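Local coordinates for aldehyde dehydrogenase (PDB 5MYP), which probably oxidises aldehydes to the corresponding carboxylic acids with NAD+ as the electron acceptor, at residues Glu56-Ile61 against Met75-Leu80; Val120-Gly125 against Thr187-Glu192; Tyr129-Ile134 against Glu161-Leu166; Ser153-Ala158 against Ile316-His321; Gln323-Phe328 against Leu345-Thr350. All coordinates share one frame; numbering follows the deposited sequence. Where two conformers were deposited one is given.

Contact 1: residues Glu56-Ile61 against Met75-Leu80; sequences EFCKAI and MEILPL
Two separate touches join residues Glu56-Ile61 of helix 54-65 to residues Met75-Leu80 of helix 69-95: Cys58 against Ile77, and Ile61 against Glu76. The first is apolar and loose. Cys58 SG lies 4.2 Å from Ile77 CG1, where the two segments come nearest, their CA atoms 8.5 Å apart. Cys58 also rests on Arg69 and Thr72, about two turns and somewhat more than one turn before Ile77, while Ile77 reaches Leu489 of the second subunit, so this part of the helix pair borders the dimer interface. The two helices follow each other in the chain and form a helical hairpin at the N-terminal side of the aldehyde dehydrogenase fold, packed beside the Rossmann-type domain; Phe57 carries the packing on to Leu162 and Leu166 of helix 157-170. The second touch sets a hydrocarbon branch against a carboxylate, the two side chains coming from opposite directions. Glu76 OE2 is 3.6 Å from Ile61 CD1 and 3.8 Å from Ile61 CG2, lying against both ends of the branched side chain. The carboxylate is buried but well supplied with polar partners: OE2 forms a salt bridge with Arg67, and OE1 accepts from the backbone N atoms of Leu131 and Leu132. These bonds would probably favour the charged form of Glu76. Beneath the side chains, helix 69-95 is irregular: residues 75-77 are wound more loosely, as in a pi-helical turn, and a kink falls at Pro79, whose N has no hydrogen to give; the Leu80 N to Glu76 O bond of 3.1 Å resumes the helical pattern.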
# COMPACT_ATOMS: atom_id res chain seq x y z
N GLU A 56 25.06 2.62 -26.72
CA GLU A 56 24.47 1.34 -27.13
C GLU A 56 23.01 1.17 -26.67
O GLU A 56 22.21 0.58 -27.39
CB GLU A 56 25.32 0.17 -26.64
CG GLU A 56 25.18 -1.09 -27.50
CD GLU A 56 26.12 -2.21 -27.08
OE1 GLU A 56 26.93 -2.00 -26.16
OE2 GLU A 56 26.03 -3.31 -27.67
N PHE A 57 22.68 1.69 -25.48
CA PHE A 57 21.28 1.68 -25.00
C PHE A 57 20.37 2.54 -25.89
O PHE A 57 19.26 2.11 -26.22
CB PHE A 57 21.16 2.14 -23.53
CG PHE A 57 21.36 1.04 -22.52
CD1 PHE A 57 20.58 -0.12 -22.57
CD2 PHE A 57 22.29 1.17 -21.50
CE1 PHE A 57 20.76 -1.13 -21.63
CE2 PHE A 57 22.47 0.17 -20.56
CZ PHE A 57 21.70 -0.98 -20.62
N CYS A 58 20.84 3.73 -26.26
CA CYS A 58 20.10 4.59 -27.19
C CYS A 58 19.87 3.90 -28.54
O CYS A 58 18.78 4.02 -29.12
CB CYS A 58 20.80 5.93 -27.39
SG CYS A 58 20.75 7.00 -25.93
N LYS A 59 20.88 3.17 -29.02
CA LYS A 59 20.76 2.40 -30.27
C LYS A 59 19.77 1.24 -30.15
O LYS A 59 19.00 0.99 -31.08
CB LYS A 59 22.13 1.87 -30.71
CG LYS A 59 23.09 2.96 -31.17
CD LYS A 59 22.86 3.32 -32.63
CE LYS A 59 23.55 2.33 -33.57
NZ LYS A 59 23.44 2.72 -35.01
N ALA A 60 19.80 0.53 -29.03
CA ALA A 60 18.87 -0.58 -28.78
C ALA A 60 17.43 -0.07 -28.65
O ALA A 60 16.49 -0.67 -29.21
CB ALA A 60 19.26 -1.35 -27.53
N ILE A 61 17.27 1.03 -27.92
CA ILE A 61 15.96 1.68 -27.77
C ILE A 61 15.48 2.22 -29.12
O ILE A 61 14.29 2.13 -29.44
CB ILE A 61 16.00 2.77 -26.66
CG1 ILE A 61 16.13 2.09 -25.29
CG2 ILE A 61 14.76 3.66 -26.71
CD1 ILE A 61 16.68 2.99 -24.20
N MET A 75 14.28 11.45 -21.87
CA MET A 75 13.19 10.68 -21.23
C MET A 75 13.65 9.51 -20.36
O MET A 75 12.93 9.13 -19.43
CB MET A 75 12.22 10.17 -22.30
CG MET A 75 11.53 11.25 -23.12
SD MET A 75 10.56 12.43 -22.17
CE MET A 75 9.31 11.36 -21.45
N GLU A 76 14.82 8.94 -20.64
CA GLU A 76 15.29 7.73 -19.94
C GLU A 76 16.66 7.87 -19.28
O GLU A 76 16.77 7.63 -18.08
CB GLU A 76 15.26 6.52 -20.88
CG GLU A 76 13.87 6.20 -21.41
CD GLU A 76 13.75 4.80 -21.99
OE1 GLU A 76 13.77 3.81 -21.23
OE2 GLU A 76 13.64 4.70 -23.23
N ILE A 77 17.67 8.28 -20.04
CA ILE A 77 19.06 8.26 -19.55
C ILE A 77 19.26 9.27 -18.42
O ILE A 77 19.75 8.91 -17.35
CB ILE A 77 20.09 8.53 -20.68
CG1 ILE A 77 19.97 7.50 -21.82
CG2 ILE A 77 21.52 8.55 -20.12
CD1 ILE A 77 20.22 6.06 -21.42
N LEU A 78 18.89 10.53 -18.66
CA LEU A 78 19.07 11.58 -17.65
C LEU A 78 18.24 11.37 -16.37
O LEU A 78 18.78 11.55 -15.28
CB LEU A 78 18.82 12.98 -18.25
CG LEU A 78 19.85 13.51 -19.25
CD1 LEU A 78 19.38 14.84 -19.83
CD2 LEU A 78 21.24 13.65 -18.63
N PRO A 79 16.95 10.99 -16.49
CA PRO A 79 16.18 10.64 -15.28
C PRO A 79 16.77 9.48 -14.46
O PRO A 79 16.74 9.54 -13.24
CB PRO A 79 14.81 10.26 -15.84
CG PRO A 79 14.68 11.09 -17.06
CD PRO A 79 16.06 11.15 -17.66
N LEU A 80 17.30 8.46 -15.14
CA LEU A 80 17.98 7.36 -14.45
C LEU A 80 19.24 7.83 -13.72
O LEU A 80 19.47 7.43 -12.58
CB LEU A 80 18.32 6.22 -15.42
CG LEU A 80 17.15 5.33 -15.84
CD1 LEU A 80 17.60 4.36 -16.91
CD2 LEU A 80 16.57 4.57 -14.64

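Contact 2: residues Val120-Gly125 against Thr187-Glu192; sequences VVLVIG and TAVLKE
Leu122 spreads its two methyls over a pair of neighbouring helix residues, CD1 meeting Val189 and CD2 meeting Leu190. The contact is the helix-on-strand layer of a Rossmann-type fold, the domain that binds NAD in aldehyde dehydrogenases. Strand 110-124 is central in the parallel part of the sheet, and helix 183-191 belongs to the crossover that leads from strand 176-178 to strand 196-200. The axes of the short strand and helix segments run nearly antiparallel, 160° apart, with a closest approach of 10.7 Å. Leu122 and Val189 reach for each other tip to tip, CD1 to CG2 at 4.2 Å. Leu190 comes in across Leu122 at about a right angle. It does not aim its CB at the strand, but its CD2 reaches it; CG lies anti to the carbonyl carbon (chi1 -75°). Ile124, two residues on and on the same side of the strand, extends the apolar strip. Val121 and Val123, which alternate with Leu122 and Ile124, pack instead on helix 132-143, so both faces of the strand are clothed by helices. The side chain of Ile124 lies about 10 Å from that of Glu223, a predicted active-site residue. A single methyl of Leu190 serves both strand residues: its CD2 is 3.8 Å from Leu122 CD2 and 4.1 Å from Ile124 CD1.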
# COMPACT_ATOMS: atom_id res chain seq x y z
N VAL A 120 12.89 -10.00 -1.26
CA VAL A 120 13.08 -10.03 -2.71
C VAL A 120 11.93 -9.30 -3.40
O VAL A 120 10.75 -9.58 -3.13
CB VAL A 120 13.19 -11.47 -3.27
CG1 VAL A 120 13.68 -11.46 -4.71
CG2 VAL A 120 14.13 -12.31 -2.41
N VAL A 121 12.28 -8.35 -4.27
CA VAL A 121 11.31 -7.56 -5.02
C VAL A 121 11.29 -8.02 -6.47
O VAL A 121 12.35 -8.19 -7.09
CB VAL A 121 11.68 -6.05 -4.97
CG1 VAL A 121 10.72 -5.22 -5.82
CG2 VAL A 121 11.70 -5.57 -3.52
N LEU A 122 10.10 -8.23 -7.02
CA LEU A 122 9.93 -8.51 -8.45
C LEU A 122 9.56 -7.21 -9.16
O LEU A 122 8.64 -6.52 -8.74
CB LEU A 122 8.85 -9.56 -8.69
CG LEU A 122 8.46 -9.85 -10.15
CD1 LEU A 122 9.64 -10.40 -10.94
CD2 LEU A 122 7.30 -10.82 -10.22
N VAL A 123 10.28 -6.90 -10.24
CA VAL A 123 9.97 -5.76 -11.10
C VAL A 123 9.62 -6.27 -12.50
O VAL A 123 10.46 -6.88 -13.15
CB VAL A 123 11.15 -4.78 -11.19
CG1 VAL A 123 10.82 -3.60 -12.11
CG2 VAL A 123 11.54 -4.29 -9.81
N ILE A 124 8.39 -6.03 -12.93
CA ILE A 124 7.95 -6.40 -14.28
C ILE A 124 7.92 -5.13 -15.12
O ILE A 124 7.16 -4.20 -14.85
CB ILE A 124 6.56 -7.07 -14.26
CG1 ILE A 124 6.60 -8.35 -13.42
CG2 ILE A 124 6.09 -7.38 -15.69
CD1 ILE A 124 5.23 -8.91 -13.07
N GLY A 125 8.78 -5.09 -16.14
CA GLY A 125 8.94 -3.91 -16.98
C GLY A 125 7.90 -3.83 -18.08
O GLY A 125 7.13 -4.77 -18.31
N THR A 187 4.01 -15.78 -16.06
CA THR A 187 3.14 -16.63 -15.24
C THR A 187 3.96 -17.47 -14.27
O THR A 187 3.62 -17.56 -13.09
CB THR A 187 2.26 -17.55 -16.12
OG1 THR A 187 1.44 -16.73 -16.97
CG2 THR A 187 1.37 -18.45 -15.29
N ALA A 188 5.06 -18.05 -14.75
CA ALA A 188 5.94 -18.89 -13.93
C ALA A 188 6.64 -18.12 -12.81
O ALA A 188 6.69 -18.59 -11.67
CB ALA A 188 6.97 -19.60 -14.80
N VAL A 189 7.20 -16.95 -13.11
CA VAL A 189 7.89 -16.16 -12.07
C VAL A 189 6.89 -15.64 -11.02
O VAL A 189 7.22 -15.57 -9.85
CB VAL A 189 8.77 -15.02 -12.65
CG1 VAL A 189 7.95 -13.87 -13.20
CG2 VAL A 189 9.76 -14.51 -11.61
N LEU A 190 5.66 -15.34 -11.45
CA LEU A 190 4.58 -14.94 -10.53
C LEU A 190 4.10 -16.01 -9.53
O LEU A 190 3.46 -15.67 -8.53
CB LEU A 190 3.39 -14.35 -11.30
CG LEU A 190 3.61 -12.93 -11.84
CD1 LEU A 190 2.51 -12.54 -12.82
CD2 LEU A 190 3.70 -11.89 -10.74
N LYS A 191 4.40 -17.29 -9.80
CA LYS A 191 4.17 -18.36 -8.83
C LYS A 191 5.18 -18.35 -7.68
O LYS A 191 4.88 -18.86 -6.60
CB LYS A 191 4.20 -19.72 -9.52
CG LYS A 191 3.08 -19.92 -10.52
CD LYS A 191 2.69 -21.38 -10.65
CE LYS A 191 3.88 -22.25 -11.01
NZ LYS A 191 4.66 -22.67 -9.82
N GLU A 192 6.36 -17.78 -7.91
CA GLU A 192 7.41 -17.69 -6.88
C GLU A 192 7.06 -16.61 -5.86
O GLU A 192 6.35 -15.64 -6.18
CB GLU A 192 8.77 -17.41 -7.51
CG GLU A 192 9.25 -18.44 -8.53
CD GLU A 192 9.38 -19.83 -7.94
OE1 GLU A 192 9.85 -19.97 -6.79
OE2 GLU A 192 9.01 -20.80 -8.64

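Contact 3: residues Tyr129-Ile134 against Glu161-Leu166; sequences YPLLLI and ELLTKL
Leu163 is directed toward residues 131-134, at the start of helix 132-143, and divides its two methyls between Leu131 and Ile134. With CG anti to the backbone N (chi1 -177°), the methyls CD1 and CD2 face Leu131 and Ile134 respectively. CD2 presses on Ile134 CG2 at 3.5 Å, close for two methyl groups, the side chains meeting at a slant. Ile134 turns its short branch to the contact: CG2 sits between the backbone N and the carbonyl carbon. Leu131 does not aim its CB at the helix and only its end swings in, leaving the looser pair of Leu131 CD1 and Leu163 CD1 at 4.3 Å. Helices 132-143 and 157-170 are the connecting helices of two consecutive beta-alpha-beta units, 110-124 to 147-151 and then on to 176-178, so the contact joins neighbours in the helical layer of the Rossmann-type domain. Leu49 of helix 36-52 touches Leu163 as well. Every group that meets here is a buried hydrocarbon, and no hydrogen bond crosses between the segments, so their fit rests on methyl shape and dispersion, without any polar pair to fix the register.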
# COMPACT_ATOMS: atom_id res chain seq x y z
N TYR A 129 9.03 2.69 -22.47
CA TYR A 129 10.31 3.25 -22.02
C TYR A 129 11.03 2.10 -21.32
O TYR A 129 11.01 2.01 -20.09
CB TYR A 129 10.10 4.46 -21.12
CG TYR A 129 9.42 5.60 -21.85
CD1 TYR A 129 10.16 6.54 -22.56
CD2 TYR A 129 8.04 5.71 -21.85
CE1 TYR A 129 9.53 7.57 -23.25
CE2 TYR A 129 7.40 6.73 -22.53
CZ TYR A 129 8.14 7.67 -23.22
OH TYR A 129 7.50 8.68 -23.90
N PRO A 130 11.66 1.21 -22.11
CA PRO A 130 12.06 -0.10 -21.60
C PRO A 130 13.28 -0.11 -20.68
O PRO A 130 13.48 -1.11 -19.99
CB PRO A 130 12.34 -0.89 -22.88
CG PRO A 130 12.76 0.14 -23.88
CD PRO A 130 12.00 1.38 -23.53
N LEU A 131 14.08 0.96 -20.67
CA LEU A 131 15.19 1.06 -19.73
C LEU A 131 14.75 1.76 -18.44
O LEU A 131 14.97 1.24 -17.35
CB LEU A 131 16.37 1.81 -20.36
CG LEU A 131 17.70 1.75 -19.59
CD1 LEU A 131 18.20 0.32 -19.49
CD2 LEU A 131 18.74 2.66 -20.24
N LEU A 132 14.11 2.92 -18.58
CA LEU A 132 13.61 3.69 -17.43
C LEU A 132 12.70 2.86 -16.52
O LEU A 132 12.91 2.81 -15.31
CB LEU A 132 12.85 4.93 -17.90
CG LEU A 132 12.30 5.87 -16.82
CD1 LEU A 132 13.45 6.60 -16.14
CD2 LEU A 132 11.30 6.85 -17.42
N LEU A 133 11.71 2.21 -17.12
CA LEU A 133 10.65 1.56 -16.34
C LEU A 133 10.99 0.15 -15.86
O LEU A 133 10.15 -0.50 -15.23
CB LEU A 133 9.34 1.60 -17.13
CG LEU A 133 8.87 3.02 -17.49
CD1 LEU A 133 7.58 2.97 -18.29
CD2 LEU A 133 8.69 3.89 -16.26
N ILE A 134 12.21 -0.32 -16.13
CA ILE A 134 12.78 -1.50 -15.46
C ILE A 134 13.85 -1.08 -14.43
O ILE A 134 13.83 -1.58 -13.30
CB ILE A 134 13.28 -2.56 -16.49
CG1 ILE A 134 13.37 -3.95 -15.85
CG2 ILE A 134 14.60 -2.18 -17.13
CD1 ILE A 134 12.06 -4.70 -15.81
N GLU A 161 17.70 -7.66 -24.58
CA GLU A 161 18.94 -8.39 -24.88
C GLU A 161 20.16 -7.66 -24.32
O GLU A 161 20.98 -8.26 -23.62
CB GLU A 161 19.10 -8.58 -26.39
CG GLU A 161 20.28 -9.47 -26.79
CD GLU A 161 20.53 -9.49 -28.28
OE1 GLU A 161 20.40 -8.44 -28.94
OE2 GLU A 161 20.89 -10.56 -28.81
N LEU A 162 20.27 -6.37 -24.63
CA LEU A 162 21.41 -5.57 -24.18
C LEU A 162 21.51 -5.49 -22.65
O LEU A 162 22.58 -5.66 -22.09
CB LEU A 162 21.35 -4.15 -24.78
CG LEU A 162 22.54 -3.23 -24.49
CD1 LEU A 162 23.85 -3.84 -24.97
CD2 LEU A 162 22.32 -1.87 -25.13
N LEU A 163 20.38 -5.21 -22.00
CA LEU A 163 20.34 -5.14 -20.53
C LEU A 163 20.70 -6.48 -19.90
O LEU A 163 21.42 -6.53 -18.90
CB LEU A 163 18.96 -4.70 -20.05
CG LEU A 163 18.77 -4.51 -18.54
CD1 LEU A 163 19.71 -3.44 -17.98
CD2 LEU A 163 17.32 -4.17 -18.24
N THR A 164 20.18 -7.57 -20.46
CA THR A 164 20.48 -8.92 -19.98
C THR A 164 21.97 -9.25 -20.13
O THR A 164 22.56 -9.83 -19.23
CB THR A 164 19.60 -9.97 -20.69
OG1 THR A 164 18.22 -9.70 -20.41
CG2 THR A 164 19.94 -11.39 -20.24
N LYS A 165 22.57 -8.84 -21.24
CA LYS A 165 24.02 -9.00 -21.46
C LYS A 165 24.85 -8.17 -20.46
O LYS A 165 25.79 -8.68 -19.86
CB LYS A 165 24.39 -8.62 -22.90
CG LYS A 165 25.87 -8.81 -23.23
CD LYS A 165 26.25 -8.30 -24.62
CE LYS A 165 27.74 -7.99 -24.69
NZ LYS A 165 28.24 -7.82 -26.08
N LEU A 166 24.48 -6.90 -20.29
CA LEU A 166 25.30 -5.95 -19.52
C LEU A 166 25.15 -6.06 -18.01
O LEU A 166 26.13 -5.93 -17.29
CB LEU A 166 25.01 -4.51 -19.94
CG LEU A 166 25.47 -4.10 -21.34
CD1 LEU A 166 24.95 -2.71 -21.65
CD2 LEU A 166 26.99 -4.13 -21.46

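Contact 4: residues Ser153-Ala158 against Ile316-His321; sequences SELAPA and IVNASH
A seam between the Rossmann-type domain and the catalytic domain is bridged where Leu155 meets Val317. Leu155 belongs to the turn after strand 147-151, which includes the end of the Lys-Pro-Ser-Glu sequence; in related aldehyde dehydrogenases the lysine and glutamate of that sequence contact the adenosine ribose of NAD, and Lys151 and Glu154 probably do the same here. Leu155 CD2 lies 3.8 Å from Val317 CG2, their side chains inclined to one another, and the same methyl is 4.3 Å from Asn318 ND2. Val317 turns its other methyl elsewhere: CG1 stands 3.4 Å above the plane of the His321 ring, towards its rim. A local motif lies on each side. Residues Ser153 to Ala156 make a type I beta turn, and within it Ser153 OG accepts from Leu155 N at 3.2 Å, an ST turn in the backbone from which Leu155 projects. On the other side Asn318 is the N-cap of helix 319-328, its OD1 accepting from His321 N at 2.9 Å. That bond is nearly straight, 169° at the hydrogen, and approaches the amide oxygen almost head-on. Val317 directly precedes this cap residue. Trp127 touches both Leu155 and Val317 and so covers the seam, which remains partly exposed. Helix 157-170 starts directly after the turn, with Asp64 of helix 54-65 accepting from Ala158 N, while Ile316, before the cap, pairs by backbone with Leu345 at the entry to strand 346-353.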
# COMPACT_ATOMS: atom_id res chain seq x y z
N SER A 153 10.25 -6.48 -20.66
CA SER A 153 9.18 -6.67 -21.64
C SER A 153 9.73 -7.31 -22.92
O SER A 153 10.77 -6.88 -23.44
CB SER A 153 8.51 -5.35 -21.99
OG SER A 153 7.55 -5.54 -23.02
N GLU A 154 9.02 -8.32 -23.42
CA GLU A 154 9.38 -8.97 -24.68
C GLU A 154 9.09 -8.10 -25.92
O GLU A 154 9.60 -8.38 -27.00
CB GLU A 154 8.71 -10.36 -24.79
CG GLU A 154 7.24 -10.39 -25.20
CD GLU A 154 6.27 -10.27 -24.04
OE1 GLU A 154 6.59 -9.61 -23.02
OE2 GLU A 154 5.17 -10.86 -24.16
N LEU A 155 8.27 -7.05 -25.75
CA LEU A 155 7.98 -6.10 -26.83
C LEU A 155 9.03 -4.97 -26.98
O LEU A 155 8.83 -4.05 -27.77
CB LEU A 155 6.57 -5.50 -26.65
CG LEU A 155 5.38 -6.44 -26.91
CD1 LEU A 155 5.03 -7.27 -25.68
CD2 LEU A 155 4.16 -5.64 -27.34
N ALA A 156 10.12 -5.03 -26.21
CA ALA A 156 11.33 -4.23 -26.47
C ALA A 156 12.55 -5.16 -26.42
O ALA A 156 13.38 -5.06 -25.52
CB ALA A 156 11.46 -3.10 -25.46
N PRO A 157 12.65 -6.08 -27.41
CA PRO A 157 13.63 -7.16 -27.33
C PRO A 157 15.10 -6.74 -27.43
O PRO A 157 15.94 -7.33 -26.75
CB PRO A 157 13.24 -8.07 -28.50
CG PRO A 157 12.60 -7.15 -29.48
CD PRO A 157 11.84 -6.17 -28.63
N ALA A 158 15.41 -5.74 -28.25
CA ALA A 158 16.79 -5.26 -28.38
C ALA A 158 17.31 -4.69 -27.05
O ALA A 158 18.44 -4.98 -26.65
CB ALA A 158 16.91 -4.22 -29.49
N ILE A 316 4.69 2.95 -34.00
CA ILE A 316 3.66 2.26 -33.22
C ILE A 316 4.19 0.85 -32.92
O ILE A 316 4.89 0.27 -33.74
CB ILE A 316 2.29 2.21 -33.96
CG1 ILE A 316 1.81 3.62 -34.35
CG2 ILE A 316 1.24 1.50 -33.11
CD1 ILE A 316 1.78 4.63 -33.22
N VAL A 317 3.87 0.34 -31.74
CA VAL A 317 4.46 -0.92 -31.24
C VAL A 317 4.30 -2.12 -32.19
O VAL A 317 5.25 -2.89 -32.38
CB VAL A 317 3.94 -1.27 -29.82
CG1 VAL A 317 2.45 -1.61 -29.82
CG2 VAL A 317 4.75 -2.39 -29.19
N ASN A 318 3.12 -2.27 -32.80
CA ASN A 318 2.85 -3.38 -33.72
C ASN A 318 1.66 -3.07 -34.63
O ASN A 318 0.98 -2.06 -34.45
CB ASN A 318 2.64 -4.70 -32.94
CG ASN A 318 1.51 -4.63 -31.92
OD1 ASN A 318 0.49 -3.97 -32.15
ND2 ASN A 318 1.68 -5.31 -30.80
N ALA A 319 1.43 -3.96 -35.60
CA ALA A 319 0.34 -3.81 -36.58
C ALA A 319 -1.04 -3.73 -35.93
O ALA A 319 -1.89 -2.94 -36.37
CB ALA A 319 0.39 -4.95 -37.59
N SER A 320 -1.27 -4.54 -34.90
CA SER A 320 -2.56 -4.56 -34.18
C SER A 320 -2.90 -3.20 -33.57
O SER A 320 -4.01 -2.70 -33.73
CB SER A 320 -2.53 -5.62 -33.09
OG SER A 320 -2.24 -6.89 -33.65
N HIS A 321 -1.93 -2.61 -32.87
CA HIS A 321 -2.08 -1.27 -32.29
C HIS A 321 -2.24 -0.19 -33.37
O HIS A 321 -3.01 0.75 -33.20
CB HIS A 321 -0.91 -0.94 -31.35
CG HIS A 321 -1.00 -1.62 -30.01
ND1 HIS A 321 -0.88 -0.93 -28.82
CD2 HIS A 321 -1.20 -2.92 -29.68
CE1 HIS A 321 -1.00 -1.78 -27.81
NE2 HIS A 321 -1.20 -2.99 -28.31

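Contact 5: residues Gln323-Phe328 against Leu345-Thr350; sequences QRLMEF and LTIAPT. Unlike the reference sequence in segment 323-328: Gln323 (reference His).
Leu325 and Met326, consecutive on helix 319-328, both close on the end of Ile347 from strand 346-353. One residue earlier, Arg324 turns to another flank of the helix. Phe328 CZ lies 3.4 Å above the plane of its guanidinium, over the centre, while Arg324 NH2 is in plane at the edge of the Phe328 ring; the two flat groups are therefore steeply inclined. The guanidinium also forms a salt bridge with Glu364 and bonds to the carbonyls of Glu365 and Ile366, tying the helix to the Glu-Glu-Ile-Phe-Gly-Pro sequence that starts at Glu364. Leu325 meets Ile347 with the root of its side chain, CB to CD1 at 3.7 Å, and its own CD1 lies 4.1 Å from the same methyl. Met326 has its CB turned aside from the strand, but the chain bends at chi2 (-52°) and chi3 (-64°), and SD passes Ile347 CD1 at 3.8 Å and CG1 at 3.9 Å. Further along the strand, Thr350 OG1 donates to Ala348 O at 2.9 Å, from above the carbonyl plane. The helix thus lies against a catalytic-domain sheet in which strand 346-353 pairs antiparallel with strands 333-336 and 340-341 and parallel with 370-376, Leu345 and Thr346 forming a G1 beta bulge opposite 340-341; helices 272-287 and 289-296 also touch residues of this strand.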
# COMPACT_ATOMS: atom_id res chain seq x y z
N GLN A 323 -3.64 -0.58 -36.45
CA GLN A 323 -5.01 -0.69 -36.98
C GLN A 323 -6.06 -0.12 -36.02
O GLN A 323 -6.99 0.55 -36.45
CB GLN A 323 -5.34 -2.15 -37.32
CG GLN A 323 -4.52 -2.72 -38.47
CD GLN A 323 -4.49 -4.24 -38.49
OE1 GLN A 323 -5.46 -4.90 -38.12
NE2 GLN A 323 -3.37 -4.80 -38.95
N ARG A 324 -5.88 -0.39 -34.72
CA ARG A 324 -6.75 0.17 -33.67
C ARG A 324 -6.76 1.71 -33.67
O ARG A 324 -7.82 2.32 -33.58
CB ARG A 324 -6.29 -0.35 -32.30
CG ARG A 324 -7.05 0.18 -31.09
CD ARG A 324 -6.55 -0.49 -29.81
NE ARG A 324 -7.06 0.16 -28.60
CZ ARG A 324 -6.55 1.26 -28.03
NH1 ARG A 324 -5.49 1.90 -28.53
NH2 ARG A 324 -7.12 1.73 -26.92
N LEU A 325 -5.58 2.31 -33.80
CA LEU A 325 -5.45 3.76 -33.84
C LEU A 325 -6.03 4.36 -35.12
O LEU A 325 -6.66 5.41 -35.08
CB LEU A 325 -3.98 4.18 -33.67
CG LEU A 325 -3.40 3.90 -32.28
CD1 LEU A 325 -1.88 3.90 -32.31
CD2 LEU A 325 -3.91 4.90 -31.26
N MET A 326 -5.82 3.69 -36.26
CA MET A 326 -6.43 4.13 -37.52
C MET A 326 -7.97 4.08 -37.46
O MET A 326 -8.62 4.99 -37.97
CB MET A 326 -5.91 3.30 -38.70
CG MET A 326 -4.43 3.49 -39.03
SD MET A 326 -3.88 5.20 -39.23
CE MET A 326 -4.82 5.67 -40.69
N GLU A 327 -8.53 3.05 -36.83
CA GLU A 327 -9.99 2.98 -36.63
C GLU A 327 -10.54 4.08 -35.71
O GLU A 327 -11.68 4.51 -35.88
CB GLU A 327 -10.43 1.60 -36.11
CG GLU A 327 -10.38 0.47 -37.12
CD GLU A 327 -11.21 0.74 -38.36
OE1 GLU A 327 -10.62 0.76 -39.46
OE2 GLU A 327 -12.44 0.94 -38.24
N PHE A 328 -9.74 4.52 -34.73
CA PHE A 328 -10.11 5.64 -33.86
C PHE A 328 -10.37 6.96 -34.60
O PHE A 328 -11.14 7.78 -34.12
CB PHE A 328 -9.07 5.89 -32.75
CG PHE A 328 -9.09 4.89 -31.61
CD1 PHE A 328 -10.18 4.04 -31.35
CD2 PHE A 328 -8.00 4.84 -30.74
CE1 PHE A 328 -10.15 3.16 -30.29
CE2 PHE A 328 -7.98 3.96 -29.67
CZ PHE A 328 -9.06 3.12 -29.44
N LEU A 345 4.70 1.39 -39.65
CA LEU A 345 3.92 1.64 -38.43
C LEU A 345 4.01 3.11 -37.97
O LEU A 345 4.26 3.41 -36.79
CB LEU A 345 4.35 0.67 -37.32
CG LEU A 345 4.18 -0.83 -37.61
CD1 LEU A 345 4.91 -1.67 -36.58
CD2 LEU A 345 2.70 -1.21 -37.66
N THR A 346 3.81 4.01 -38.92
CA THR A 346 3.93 5.45 -38.70
C THR A 346 2.54 6.06 -38.74
O THR A 346 1.82 5.88 -39.72
CB THR A 346 4.80 6.10 -39.79
OG1 THR A 346 6.09 5.48 -39.81
CG2 THR A 346 4.98 7.57 -39.52
N ILE A 347 2.15 6.75 -37.67
CA ILE A 347 0.93 7.55 -37.63
C ILE A 347 1.29 8.94 -37.09
O ILE A 347 1.74 9.06 -35.96
CB ILE A 347 -0.17 6.93 -36.74
CG1 ILE A 347 -0.52 5.51 -37.20
CG2 ILE A 347 -1.43 7.81 -36.73
CD1 ILE A 347 -1.47 4.77 -36.28
N ALA A 348 1.10 9.97 -37.91
CA ALA A 348 1.38 11.34 -37.49
C ALA A 348 0.35 11.80 -36.45
O ALA A 348 -0.78 11.29 -36.44
CB ALA A 348 1.38 12.29 -38.68
N PRO A 349 0.72 12.76 -35.57
CA PRO A 349 -0.25 13.29 -34.62
C PRO A 349 -1.49 13.81 -35.32
O PRO A 349 -1.39 14.55 -36.30
CB PRO A 349 0.51 14.41 -33.91
CG PRO A 349 1.94 14.09 -34.10
CD PRO A 349 2.04 13.40 -35.43
N THR A 350 -2.66 13.39 -34.83
CA THR A 350 -3.92 13.63 -35.50
C THR A 350 -4.92 14.19 -34.49
O THR A 350 -5.16 13.59 -33.45
CB THR A 350 -4.46 12.32 -36.10
OG1 THR A 350 -3.52 11.84 -37.09
CG2 THR A 350 -5.83 12.51 -36.74

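Contact 1 lies within the N-terminal helical hairpin, contacts 2 and 3 in the Rossmann-type domain, contact 5 belongs to the catalytic domain, and contact 4 spans the two domains. Contact 1 closes first along the chain; contact 3 then falls wholly between the segments of contact 2, and contact 4 alternates with both before contact 5 follows. Contacts 1 and 3 are nearest, their centres 9 Å apart, whereas contacts 2 and 5 stand 33 Å apart. Ile134 CD1 packs at 3.3 Å on Gly125 N, joining contacts 2 and 3. Helix 157-170 serves contacts 3 and 4, and helix 319-328 contacts 4 and 5, so a continuous chain of packing connects coenzyme and catalytic domains.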